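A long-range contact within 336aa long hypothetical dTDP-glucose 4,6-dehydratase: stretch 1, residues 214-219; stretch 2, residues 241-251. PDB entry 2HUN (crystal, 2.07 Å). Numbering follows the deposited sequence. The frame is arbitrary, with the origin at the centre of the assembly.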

# COMPACT_ATOMS: atom_id res chain seq x y z
N VAL A 214 -6.78 15.16 19.69
CA VAL A 214 -5.85 14.26 20.35
C VAL A 214 -5.00 13.25 19.62
O VAL A 214 -5.11 13.02 18.41
CB VAL A 214 -6.61 13.50 21.44
CG1 VAL A 214 -7.37 14.49 22.32
CG2 VAL A 214 -7.59 12.52 20.80
N ARG A 215 -4.12 12.64 20.42
CA ARG A 215 -3.22 11.59 20.00
C ARG A 215 -3.23 10.57 21.12
O ARG A 215 -3.40 10.92 22.29
CB ARG A 215 -1.80 12.12 19.78
CG ARG A 215 -1.58 12.74 18.42
CD ARG A 215 -0.11 12.95 18.10
NE ARG A 215 0.53 13.93 18.97
CZ ARG A 215 1.76 14.38 18.80
NH1 ARG A 215 2.50 13.92 17.79
NH2 ARG A 215 2.27 15.28 19.63
N ASP A 216 -3.07 9.30 20.75
CA ASP A 216 -3.05 8.23 21.72
C ASP A 216 -1.59 8.02 22.11
O ASP A 216 -0.71 8.00 21.25
CB ASP A 216 -3.63 6.95 21.10
CG ASP A 216 -3.74 5.82 22.10
OD1 ASP A 216 -4.51 5.96 23.08
OD2 ASP A 216 -3.06 4.78 21.93
N TRP A 217 -1.32 7.90 23.40
CA TRP A 217 0.04 7.70 23.87
C TRP A 217 0.20 6.31 24.45
O TRP A 217 -0.54 5.90 25.34
CB TRP A 217 0.41 8.78 24.89
CG TRP A 217 0.44 10.14 24.27
CD1 TRP A 217 -0.58 11.05 24.24
CD2 TRP A 217 1.49 10.70 23.48
NE1 TRP A 217 -0.23 12.14 23.47
CE2 TRP A 217 1.04 11.95 23.00
CE3 TRP A 217 2.78 10.26 23.13
CZ2 TRP A 217 1.83 12.77 22.18
CZ3 TRP A 217 3.57 11.08 22.32
CH2 TRP A 217 3.09 12.31 21.85
N LEU A 218 1.18 5.59 23.92
CA LEU A 218 1.47 4.23 24.35
C LEU A 218 2.89 4.10 24.89
O LEU A 218 3.85 4.38 24.18
CB LEU A 218 1.28 3.28 23.15
CG LEU A 218 1.60 1.79 23.28
CD1 LEU A 218 0.58 1.13 24.19
CD2 LEU A 218 1.56 1.15 21.90
N TYR A 219 3.02 3.68 26.15
CA TYR A 219 4.36 3.51 26.73
C TYR A 219 5.10 2.48 25.88
O TYR A 219 4.57 1.41 25.60
CB TYR A 219 4.27 3.03 28.18
CG TYR A 219 5.62 3.01 28.88
CD1 TYR A 219 6.40 4.17 28.96
CD2 TYR A 219 6.13 1.83 29.43
CE1 TYR A 219 7.66 4.15 29.55
CE2 TYR A 219 7.39 1.81 30.03
CZ TYR A 219 8.15 2.97 30.08
OH TYR A 219 9.41 2.95 30.63
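Stretch 2 (241-251) NISAGEEKTNL

The carboxylate of Asp216, buried and in the t rotamer, gathers the loop of stretch 2 around itself. Its OD1 accepts a hydrogen bond from Glu246 N at 2.6 Å, and its OD2 accepts one from Ala244 N at 3.0 Å; Gly245 N lies 2.9 Å from Asp216 OD1. The amides of Ala244 and Glu246 thus point toward a negatively charged group, and Gly245 makes the turn with a positive phi of 72°, a value that favours glycine.

Beyond this loop, stretch 2 becomes extended at Glu247 and Lys248 and runs antiparallel to the strand 215-219. Arg215 and Lys248 form a hydrogen-bonded pair, with Arg215 N 3.1 Å from Lys248 O and Lys248 N 2.9 Å from Arg215 O. Asp216 and Glu247 form the adjoining non-hydrogen-bonded pair, their CA atoms 4.0 Å apart, and their side chains share one face of the sheet while those of Arg215 and Lys248 share the other. Past the bridges, Trp217 N donates a further hydrogen bond to Glu246 O at 3.1 Å. A CA-H...O contact from Glu247 CA to Arg215 O (3.2 Å) supplements the hydrogen bonds between backbone amides and carbonyls.

At the other end of the bridges, Thr249 occupies the N-cap position of a helix, and Asn250 begins that helix. The Arg215 side chain, in the m, t, m conformation, reaches Asn250, where a weak hydrogen bond joins Arg215 NH2 to Asn250 OD1 at 3.4 Å, near the guanidinium plane.

Packing of carbon atoms closes both ends of the contact. At one, Val214 CG2 rests 3.4 Å from Glu247 CB and Val214 CG1 3.6 Å from Thr249 CG2. At the other, Leu218 makes apolar contacts with two residues of stretch 2, its CD2 lying 3.7 Å from Ile242 CG2 and its CD1 3.8 Å from Ala244 CB. Together the two stretches bury 633 Å².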

# COMPACT_ATOMS: atom_id res chain seq x y z
N ASN A 241 -3.91 -3.91 15.55
CA ASN A 241 -3.78 -2.52 15.97
C ASN A 241 -3.33 -2.58 17.42
O ASN A 241 -3.73 -3.48 18.16
CB ASN A 241 -5.13 -1.78 15.95
CG ASN A 241 -5.54 -1.29 14.58
OD1 ASN A 241 -4.71 -1.15 13.66
ND2 ASN A 241 -6.82 -0.99 14.43
N ILE A 242 -2.51 -1.62 17.84
CA ILE A 242 -2.03 -1.56 19.21
C ILE A 242 -2.19 -0.12 19.71
O ILE A 242 -1.56 0.80 19.17
CB ILE A 242 -0.53 -1.94 19.31
CG1 ILE A 242 -0.30 -3.33 18.68
CG2 ILE A 242 -0.10 -1.95 20.77
CD1 ILE A 242 1.17 -3.73 18.58
N SER A 243 -3.04 0.06 20.72
CA SER A 243 -3.31 1.37 21.29
C SER A 243 -3.67 1.25 22.76
O SER A 243 -4.26 0.26 23.20
CB SER A 243 -4.46 2.06 20.53
OG SER A 243 -5.67 1.32 20.66
N ALA A 244 -3.31 2.28 23.53
CA ALA A 244 -3.56 2.28 24.96
C ALA A 244 -4.90 2.88 25.36
O ALA A 244 -5.34 2.69 26.49
CB ALA A 244 -2.43 3.00 25.67
N GLY A 245 -5.54 3.60 24.45
CA GLY A 245 -6.80 4.23 24.78
C GLY A 245 -6.55 5.40 25.71
O GLY A 245 -7.33 5.68 26.62
N GLU A 246 -5.43 6.09 25.48
CA GLU A 246 -5.05 7.25 26.29
C GLU A 246 -4.89 8.43 25.34
O GLU A 246 -3.78 8.88 25.07
CB GLU A 246 -3.71 7.00 27.00
CG GLU A 246 -3.66 5.84 28.00
CD GLU A 246 -4.48 6.10 29.25
OE1 GLU A 246 -4.93 7.24 29.45
OE2 GLU A 246 -4.68 5.15 30.04
N GLU A 247 -6.02 8.90 24.81
CA GLU A 247 -5.98 10.01 23.87
C GLU A 247 -5.97 11.33 24.62
O GLU A 247 -6.89 11.63 25.39
CB GLU A 247 -7.17 9.92 22.92
CG GLU A 247 -7.15 8.63 22.13
CD GLU A 247 -8.30 8.48 21.16
OE1 GLU A 247 -9.23 9.32 21.18
OE2 GLU A 247 -8.28 7.52 20.37
N LYS A 248 -4.92 12.10 24.40
CA LYS A 248 -4.76 13.38 25.07
C LYS A 248 -4.20 14.45 24.15
O LYS A 248 -3.60 14.15 23.12
CB LYS A 248 -3.82 13.22 26.27
CG LYS A 248 -4.30 12.20 27.30
CD LYS A 248 -3.28 11.99 28.39
CE LYS A 248 -3.78 10.99 29.42
NZ LYS A 248 -5.03 11.46 30.09
N THR A 249 -4.41 15.70 24.54
CA THR A 249 -3.90 16.83 23.78
C THR A 249 -2.55 17.18 24.38
O THR A 249 -2.24 16.74 25.50
CB THR A 249 -4.83 18.04 23.92
OG1 THR A 249 -4.90 18.43 25.29
CG2 THR A 249 -6.21 17.68 23.43
N ASN A 250 -1.74 17.94 23.66
CA ASN A 250 -0.43 18.31 24.17
C ASN A 250 -0.52 19.02 25.52
O ASN A 250 0.30 18.78 26.41
CB ASN A 250 0.31 19.17 23.16
CG ASN A 250 0.63 18.41 21.88
OD1 ASN A 250 0.51 17.19 21.83
ND2 ASN A 250 1.05 19.13 20.85
N LEU A 251 -1.50 19.90 25.68
CA LEU A 251 -1.65 20.60 26.94
C LEU A 251 -1.88 19.60 28.06
O LEU A 251 -1.31 19.73 29.15
CB LEU A 251 -2.82 21.60 26.89
CG LEU A 251 -3.11 22.31 28.22
CD1 LEU A 251 -1.84 22.98 28.75
CD2 LEU A 251 -4.21 23.34 28.02